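Local atomic coordinates of ABC transporter (Caldanaerobius, PDB entry 4G68), a protein that probably serves as the extracellular solute-binding component of an ABC transporter, capturing xylose-based oligosaccharides released from xylan for uptake into the cell. Residues Thr72-Pro75 with Ala76-Lys79; Asp104-Lys107 with Thr108-Ala112; Leu282-Asp285 with Glu286-Glu290; Ser371-Asp374 with Tyr375-Thr379. One frame throughout, in Å; residues are numbered along the deposited sequence.

Contact 1: residues Thr72-Pro75 with Ala76-Lys79; sequences TGEP and AKTK. With XYS (alpha-D-xylopyranose), chain D.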
# COMPACT_ATOMS: atom_id res chain seq x y z
N THR A 72 -9.12 4.00 10.12
CA THR A 72 -9.47 3.70 11.50
C THR A 72 -8.53 4.33 12.53
O THR A 72 -8.94 4.58 13.61
CB THR A 72 -9.51 2.17 11.80
OG1 THR A 72 -8.37 1.52 11.28
CG2 THR A 72 -10.82 1.52 11.30
N GLY A 73 -7.29 4.52 12.15
CA GLY A 73 -6.32 5.11 13.06
C GLY A 73 -6.36 6.64 13.17
O GLY A 73 -6.90 7.28 12.31
N GLU A 74 -5.76 7.20 14.22
CA GLU A 74 -5.69 8.67 14.43
C GLU A 74 -4.34 9.19 13.87
O GLU A 74 -3.35 8.49 13.95
CB GLU A 74 -5.81 9.00 15.94
CG GLU A 74 -7.16 8.60 16.50
CD GLU A 74 -8.32 9.48 16.02
OE1 GLU A 74 -8.14 10.45 15.19
OE2 GLU A 74 -9.47 9.21 16.47
N PRO A 75 -4.29 10.39 13.29
CA PRO A 75 -5.38 11.35 13.24
C PRO A 75 -6.35 11.18 12.07
O PRO A 75 -7.30 12.01 11.96
CB PRO A 75 -4.66 12.70 13.12
CG PRO A 75 -3.41 12.34 12.30
CD PRO A 75 -3.02 10.98 12.82
N ALA A 76 -6.15 10.21 11.19
CA ALA A 76 -7.01 10.06 9.99
C ALA A 76 -8.46 9.93 10.34
O ALA A 76 -9.30 10.58 9.73
CB ALA A 76 -6.55 8.94 9.06
N LYS A 77 -8.80 9.13 11.37
CA LYS A 77 -10.22 8.92 11.66
C LYS A 77 -10.89 10.30 11.95
O LYS A 77 -11.97 10.60 11.39
CB LYS A 77 -10.38 7.96 12.85
CG LYS A 77 -11.83 7.73 13.31
CD LYS A 77 -11.77 6.91 14.62
CE LYS A 77 -13.11 6.89 15.33
NZ LYS A 77 -14.23 6.40 14.47
N THR A 78 -10.20 11.15 12.72
CA THR A 78 -10.78 12.44 13.10
C THR A 78 -10.86 13.35 11.85
O THR A 78 -11.85 14.09 11.64
CB THR A 78 -9.90 13.13 14.14
OG1 THR A 78 -9.84 12.32 15.33
CG2 THR A 78 -10.45 14.51 14.49
N LYS A 79 -9.80 13.31 11.05
CA LYS A 79 -9.75 14.15 9.85
C LYS A 79 -10.80 13.80 8.83
O LYS A 79 -11.38 14.71 8.22
CB LYS A 79 -8.39 14.09 9.18
CG LYS A 79 -7.29 14.51 10.10
CD LYS A 79 -7.31 15.99 10.18
CE LYS A 79 -5.88 16.37 10.28
NZ LYS A 79 -5.99 17.81 10.53
C1 XYS D . -5.28 4.95 8.90
C2 XYS D . -5.63 3.46 8.70
C3 XYS D . -4.69 2.71 7.74
C4 XYS D . -4.39 3.57 6.50
C5 XYS D . -3.84 4.93 6.93
O1 XYS D . -5.25 5.39 10.22
O2 XYS D . -5.81 2.71 9.84
O3 XYS D . -5.31 1.51 7.42
O4 XYS D . -3.66 2.92 5.48
O5 XYS D . -4.27 5.47 8.09
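E74 and T78 meet over the first turn of helix 76-90, where the loop carrying G73 meets a bound xylose. Two hydrogen bonds grip E74 OE1: the hydroxyl T78 OG1 gives it a proton at 2.5 Å, and the amide T78 N reaches it at 3.3 Å. The donors come from opposite faces of the carboxylate plane, both on the syn side. A bend at chi2 (-71°) turns the E74 carboxylate back over the helix start, although its CB points away. Two backbone bonds continue the turn, K77 N to G73 O (2.8 Å) and K79 N to P75 O (3.0 Å), the latter nearly along the C=O axis. P75 follows a cis peptide bond. Two methylenes lie beside oxygens: K77 CD near E74 OE2, K79 CG near P75 O. Toward the sugar, G73 N donates to XYS O2 (3.3 Å), and XYS O1 gives a weak bond to G73 O. Across the back, P75 and A76 pack on I377 of helix 356-377. The chemistry implies a carboxylate that accepts from both hydroxyl and first-turn amide of T78, while G73 N turns to the sugar and G73 O serves both the helix and, weakly, XYS O1.

Contact 2: residues Asp104-Lys107 with Thr108-Ala112; sequences DAYK and TKIKA. With XYP (beta-D-xylopyranose), chain B.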
# COMPACT_ATOMS: atom_id res chain seq x y z
N ASP A 104 -8.01 -4.98 6.96
CA ASP A 104 -8.20 -6.37 6.49
C ASP A 104 -9.67 -6.83 6.61
O ASP A 104 -10.19 -7.55 5.72
CB ASP A 104 -7.20 -7.29 7.16
CG ASP A 104 -5.87 -7.19 6.50
OD1 ASP A 104 -5.79 -7.54 5.29
OD2 ASP A 104 -4.99 -6.62 7.13
N ALA A 105 -10.38 -6.37 7.63
CA ALA A 105 -11.86 -6.71 7.72
C ALA A 105 -12.65 -5.96 6.63
O ALA A 105 -13.71 -6.42 6.18
CB ALA A 105 -12.38 -6.33 9.07
N TYR A 106 -12.12 -4.81 6.19
CA TYR A 106 -12.82 -4.03 5.16
C TYR A 106 -12.80 -4.74 3.83
O TYR A 106 -13.78 -4.76 3.12
CB TYR A 106 -12.15 -2.66 5.03
CG TYR A 106 -12.78 -1.81 3.97
CD1 TYR A 106 -13.83 -1.02 4.26
CD2 TYR A 106 -12.29 -1.76 2.64
CE1 TYR A 106 -14.43 -0.21 3.30
CE2 TYR A 106 -12.92 -1.00 1.65
CZ TYR A 106 -13.96 -0.17 2.01
OH TYR A 106 -14.67 0.59 1.07
N LYS A 107 -11.67 -5.38 3.50
CA LYS A 107 -11.66 -6.21 2.27
C LYS A 107 -12.78 -7.22 2.27
O LYS A 107 -13.52 -7.35 1.27
CB LYS A 107 -10.35 -7.00 2.21
CG LYS A 107 -9.16 -6.06 2.18
CD LYS A 107 -7.85 -6.85 2.40
CE LYS A 107 -6.74 -5.82 2.40
NZ LYS A 107 -5.40 -6.44 2.81
N THR A 108 -12.94 -7.93 3.41
CA THR A 108 -14.03 -8.89 3.50
C THR A 108 -15.41 -8.25 3.34
O THR A 108 -16.27 -8.75 2.59
CB THR A 108 -13.96 -9.64 4.85
OG1 THR A 108 -12.67 -10.25 4.95
CG2 THR A 108 -15.06 -10.71 4.96
N LYS A 109 -15.59 -7.15 4.04
CA LYS A 109 -16.86 -6.42 4.07
C LYS A 109 -17.24 -5.96 2.65
O LYS A 109 -18.37 -6.24 2.22
CB LYS A 109 -16.78 -5.22 4.97
CG LYS A 109 -18.13 -4.53 5.18
CD LYS A 109 -17.98 -3.38 6.17
CE LYS A 109 -19.38 -2.70 6.28
NZ LYS A 109 -19.50 -1.42 7.01
N ILE A 110 -16.32 -5.26 1.95
CA ILE A 110 -16.70 -4.64 0.68
C ILE A 110 -16.94 -5.73 -0.41
O ILE A 110 -17.87 -5.62 -1.23
CB ILE A 110 -15.70 -3.52 0.21
CG1 ILE A 110 -16.28 -2.76 -0.99
CG2 ILE A 110 -14.33 -4.11 -0.14
CD1 ILE A 110 -17.63 -2.08 -0.68
N LYS A 111 -16.14 -6.80 -0.41
CA LYS A 111 -16.35 -7.88 -1.40
C LYS A 111 -17.70 -8.53 -1.23
O LYS A 111 -18.45 -8.74 -2.24
CB LYS A 111 -15.24 -8.91 -1.31
CG LYS A 111 -13.95 -8.28 -1.83
CD LYS A 111 -12.81 -9.27 -2.02
CE LYS A 111 -12.50 -10.11 -0.85
NZ LYS A 111 -11.23 -10.89 -1.20
N ALA A 112 -18.03 -8.82 0.04
CA ALA A 112 -19.33 -9.48 0.30
C ALA A 112 -20.48 -8.56 -0.06
O ALA A 112 -21.49 -9.04 -0.63
CB ALA A 112 -19.46 -9.88 1.76
C1 XYP B . -3.11 -2.03 1.69
C2 XYP B . -3.88 -3.33 1.49
C3 XYP B . -2.90 -4.39 1.00
C4 XYP B . -2.04 -3.89 -0.20
C5 XYP B . -1.47 -2.47 0.03
O2 XYP B . -4.53 -3.67 2.70
O3 XYP B . -3.68 -5.55 0.65
O4 XYP B . -0.97 -4.79 -0.51
O5 XYP B . -2.49 -1.59 0.50
O HOH W 1 -9.22 -9.95 4.62
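Y106 and I110, one turn apart on helix 103-115, form the tightly packed side of this contact. Their side chains run the same way, and I110 CB lies over one face of the phenol ring while I110 CG2 comes 3.9 Å from Y106 CE2. With CG anti to the backbone N (chi1 179°), the Y106 ring leans along the helix toward I110; its hydroxyl bonds to the carbonyl of Q124, and both residues pack on F123 and W68. The backbone bond from I110 N to Y106 O is short and nearly straight, at 2.8 Å and 170°. The other side is looser: T108 and K111 are exposed, and a water donates to D104 O at 2.8 Å and bonds weakly to T108 OG1. Toward the pocket, buried K107 leaves the helix as an extended chain. Its NZ bonds to XYP (chain B) O2 and O3, 2.9 Å to each, and makes a salt bridge with D104 OD1 at 2.7 Å. D104 OD2 is held in turn by W225, whose ring also takes K107 in a cation-pi contact. A lysine so held places this helix in the wall of the glycan pocket, consistent with a solute-binding protein.

Contact 3: residues Leu282-Asp285 with Glu286-Glu290; sequences LTRD and EATAE. With XYP (beta-D-xylopyranose), chain C; XYS (alpha-D-xylopyranose), chain D.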
# COMPACT_ATOMS: atom_id res chain seq x y z
N LEU A 282 1.68 -11.10 14.81
CA LEU A 282 1.38 -9.65 14.93
C LEU A 282 0.77 -9.06 13.67
O LEU A 282 1.13 -9.50 12.57
CB LEU A 282 2.68 -8.90 15.20
CG LEU A 282 2.92 -8.50 16.66
CD1 LEU A 282 2.52 -9.63 17.59
CD2 LEU A 282 4.34 -8.02 16.89
N THR A 283 -0.14 -8.07 13.85
CA THR A 283 -0.77 -7.35 12.79
C THR A 283 0.18 -6.20 12.36
O THR A 283 1.13 -5.86 13.06
CB THR A 283 -2.12 -6.75 13.26
OG1 THR A 283 -1.87 -5.82 14.31
CG2 THR A 283 -3.08 -7.85 13.80
N ARG A 284 -0.14 -5.61 11.23
CA ARG A 284 0.52 -4.36 10.80
C ARG A 284 0.48 -3.34 11.86
O ARG A 284 1.47 -2.71 12.12
CB ARG A 284 -0.17 -3.84 9.52
CG ARG A 284 0.48 -2.62 8.82
CD ARG A 284 -0.07 -1.31 9.44
NE ARG A 284 -1.52 -1.25 9.20
CZ ARG A 284 -2.14 -0.65 8.16
NH1 ARG A 284 -1.43 -0.02 7.20
NH2 ARG A 284 -3.49 -0.65 8.12
N ASP A 285 -0.71 -3.08 12.41
CA ASP A 285 -0.83 -2.08 13.48
C ASP A 285 0.06 -2.36 14.70
O ASP A 285 0.63 -1.45 15.32
CB ASP A 285 -2.31 -1.95 13.92
CG ASP A 285 -3.21 -1.32 12.82
OD1 ASP A 285 -2.73 -0.72 11.84
OD2 ASP A 285 -4.42 -1.41 12.96
N GLU A 286 0.20 -3.63 15.05
CA GLU A 286 1.08 -3.93 16.15
C GLU A 286 2.54 -3.71 15.81
O GLU A 286 3.35 -3.33 16.65
CB GLU A 286 0.87 -5.38 16.64
CG GLU A 286 -0.45 -5.44 17.40
CD GLU A 286 -1.02 -6.86 17.59
OE1 GLU A 286 -0.67 -7.78 16.85
OE2 GLU A 286 -1.95 -7.02 18.46
N ALA A 287 2.88 -3.96 14.56
CA ALA A 287 4.27 -3.72 14.13
C ALA A 287 4.59 -2.24 13.99
O ALA A 287 5.70 -1.81 14.38
CB ALA A 287 4.47 -4.43 12.81
N THR A 288 3.63 -1.43 13.50
CA THR A 288 3.90 0.05 13.45
C THR A 288 4.01 0.59 14.87
O THR A 288 4.78 1.50 15.12
CB THR A 288 2.86 0.85 12.65
OG1 THR A 288 1.57 0.73 13.28
CG2 THR A 288 2.78 0.38 11.17
N ALA A 289 3.24 0.05 15.81
CA ALA A 289 3.44 0.43 17.25
C ALA A 289 4.82 0.05 17.79
O ALA A 289 5.42 0.80 18.50
CB ALA A 289 2.30 -0.11 18.14
N GLU A 290 5.29 -1.14 17.49
CA GLU A 290 6.64 -1.52 17.81
C GLU A 290 7.68 -0.52 17.27
O GLU A 290 8.58 -0.08 17.98
CB GLU A 290 6.80 -2.92 17.23
CG GLU A 290 8.03 -3.62 17.54
CD GLU A 290 8.05 -4.96 16.82
OE1 GLU A 290 7.13 -5.33 16.14
OE2 GLU A 290 9.02 -5.65 16.91
C1 XYP C . -4.16 1.98 4.76
C2 XYP C . -3.95 2.43 3.31
C3 XYP C . -4.41 1.25 2.42
C4 XYP C . -3.53 0.09 2.80
C5 XYP C . -3.67 -0.22 4.31
O2 XYP C . -4.83 3.54 3.09
O3 XYP C . -4.08 1.67 1.08
O4 XYP C . -4.01 -1.03 2.05
O5 XYP C . -3.27 0.95 5.03
C1 XYS D . -5.28 4.95 8.90
C2 XYS D . -5.63 3.46 8.70
C3 XYS D . -4.69 2.71 7.74
C4 XYS D . -4.39 3.57 6.50
C5 XYS D . -3.84 4.93 6.93
O1 XYS D . -5.25 5.39 10.22
O2 XYS D . -5.81 2.71 9.84
O3 XYS D . -5.31 1.51 7.42
O4 XYS D . -3.66 2.92 5.48
O5 XYS D . -4.27 5.47 8.09
O HOH W 2 -0.66 1.48 11.88
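The backbone of T283 turns into helix 284-292, with A287 N bonded to T283 O (3.0 Å) and T288 N to R284 O (2.9 Å). T283 and E286 close a capping box: E286 N donates to T283 OG1 and T283 N to E286 OE1, both at 3.1 Å, the latter on the anti side and 31° out of the carboxylate plane. T283 OG1 sits between its backbone N and carbonyl carbon (chi1 62°), which turns it to the amide of E286. L282 CG packs against E286 at about a right angle. R284, bent at chi2 and chi3, sends its guanidinium to the sugars. NH1 donates to XYP (chain C) O5 at 3.0 Å (164°), met edge-on in the guanidinium plane, whereas NH2 reaches XYS O3 weakly. NE forms a salt bridge with D285 OD1, its hydrogen bond weak, and D305 is a second acid partner for NH1. A leucine here would probably leave D305 without its mate and XYP (chain C) O5 without its donor. A water joins D285 OD1 to T288 OG1. T288 packs on helix 306-310, A287 on Y299 of strand 298-300, and R284 on W225 and P226 of helix 225-239.

Contact 4: residues Ser371-Asp374 with Tyr375-Thr379; sequences SDMD and YLIAT. With XYS (alpha-D-xylopyranose), chain D.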
# COMPACT_ATOMS: atom_id res chain seq x y z
N SER A 371 -6.98 13.10 -0.55
CA SER A 371 -5.65 13.29 -1.10
C SER A 371 -4.85 14.36 -0.38
O SER A 371 -3.66 14.18 -0.09
CB SER A 371 -5.77 13.64 -2.59
OG SER A 371 -4.48 13.85 -3.18
N ASP A 372 -5.44 15.54 -0.19
CA ASP A 372 -4.80 16.60 0.62
C ASP A 372 -4.51 16.13 2.04
O ASP A 372 -3.43 16.44 2.55
CB ASP A 372 -5.70 17.82 0.73
CG ASP A 372 -5.83 18.61 -0.60
OD1 ASP A 372 -5.29 18.23 -1.60
OD2 ASP A 372 -6.54 19.69 -0.56
N MET A 373 -5.44 15.41 2.69
CA MET A 373 -5.26 14.92 4.06
C MET A 373 -4.05 13.98 4.05
O MET A 373 -3.19 14.09 4.92
CB MET A 373 -6.49 14.10 4.56
CG MET A 373 -6.36 13.44 5.94
SD MET A 373 -7.66 12.14 6.26
CE MET A 373 -7.00 10.80 5.29
N ASP A 374 -4.00 13.07 3.09
CA ASP A 374 -2.92 12.06 2.99
C ASP A 374 -1.58 12.77 2.96
O ASP A 374 -0.63 12.39 3.61
CB ASP A 374 -3.02 11.24 1.72
CG ASP A 374 -3.94 10.08 1.81
OD1 ASP A 374 -4.33 9.59 2.92
OD2 ASP A 374 -4.27 9.56 0.71
N TYR A 375 -1.54 13.83 2.18
CA TYR A 375 -0.27 14.56 1.98
C TYR A 375 0.12 15.25 3.28
O TYR A 375 1.29 15.24 3.67
CB TYR A 375 -0.46 15.61 0.91
CG TYR A 375 0.79 16.29 0.47
CD1 TYR A 375 1.96 15.57 0.26
CD2 TYR A 375 0.77 17.67 0.20
CE1 TYR A 375 3.10 16.18 -0.21
CE2 TYR A 375 1.91 18.31 -0.26
CZ TYR A 375 3.06 17.55 -0.46
OH TYR A 375 4.19 18.17 -0.92
N LEU A 376 -0.86 15.85 3.94
CA LEU A 376 -0.58 16.56 5.21
C LEU A 376 -0.25 15.68 6.37
O LEU A 376 0.56 16.08 7.23
CB LEU A 376 -1.76 17.47 5.60
CG LEU A 376 -1.96 18.72 4.70
CD1 LEU A 376 -3.29 19.33 5.08
CD2 LEU A 376 -0.80 19.69 4.87
N ILE A 377 -0.91 14.52 6.52
CA ILE A 377 -0.61 13.68 7.69
C ILE A 377 0.25 12.41 7.40
O ILE A 377 0.51 11.61 8.31
CB ILE A 377 -1.86 13.27 8.49
CG1 ILE A 377 -2.82 12.45 7.67
CG2 ILE A 377 -2.55 14.52 9.08
CD1 ILE A 377 -4.01 11.93 8.47
N ALA A 378 0.65 12.23 6.13
CA ALA A 378 1.48 11.13 5.66
C ALA A 378 0.82 9.76 5.76
O ALA A 378 1.48 8.75 5.85
CB ALA A 378 2.92 11.12 6.28
N THR A 379 -0.50 9.71 5.59
CA THR A 379 -1.20 8.44 5.47
C THR A 379 -1.26 8.02 3.99
O THR A 379 -1.74 6.94 3.68
CB THR A 379 -2.67 8.56 5.97
OG1 THR A 379 -3.23 9.75 5.49
CG2 THR A 379 -2.71 8.59 7.50
C1 XYS D . -5.28 4.95 8.90
C2 XYS D . -5.63 3.46 8.70
C3 XYS D . -4.69 2.71 7.74
C4 XYS D . -4.39 3.57 6.50
C5 XYS D . -3.84 4.93 6.93
O1 XYS D . -5.25 5.39 10.22
O2 XYS D . -5.81 2.71 9.84
O3 XYS D . -5.31 1.51 7.42
O4 XYS D . -3.66 2.92 5.48
O5 XYS D . -4.27 5.47 8.09
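The C-terminal end of helix 356-377 and the turn that leaves it toward the glycan pocket are held by D374 and T379. T379 OG1 donates to D374 OD1 at 2.8 Å, arriving on the anti side and only 18° out of the carboxylate plane; the two side chains cross at about a right angle. The hydroxyl lies between the backbone N and the carbonyl carbon of T379 (chi1 43°), which turns it to D374 and leaves CG2 facing the sugar, 3.5 Å from XYS O5. D374 O takes the last turn, accepting weak bonds from A378 N at 2.8 Å and from T379 N at 3.3 Å, both strongly bent; A378 has a positive phi, and the chain leaves helical form there. A valine in place of D374 would probably leave the T379 hydroxyl without its acceptor and the threonine freer to turn away from the sugar.

Further back the helix is regular. I377 N meets M373 O at 2.8 Å, and I377 CD1 packs on M373 CG at 3.8 Å, the two side chains crossing obliquely. M373 CE also comes near T379 OG1. D372 is paired with K368, and Y375 meets the ring of Y386 with planes at about 45°. A378 and T379 pack on helix 306-310. D374 OD2 also lies near the like-charged D175 OD2, a closeness likely to make its ionisation less easy. A helix end whose threonine methyl lines a sugar, its hydroxyl tied back to the last turn, is a wall of the binding pocket in this solute-binding protein.

Overall arrangement
Along the chain the four contacts come in series, 72-79, 104-112, 282-290 and 371-379, yet in space they gather round one glycan. Contacts 1 and 4 are the closest pair, with centres about 11 Å apart, and they touch: K79 CB lies 3.6 Å from M373 SD, joining helix 76-90 to helix 356-377. The other pairs do not touch, and contacts 2 and 4 lie farthest apart, about 24 Å between centres. Contacts 1, 3 and 4 meet the same alpha-xylose, contact 3 also reaches the chain C xylose, and contact 2 takes the chain B one. Helix starts, a helix flank and a helix end thus line one pocket, consistent with a solute-binding protein enclosing its sugar.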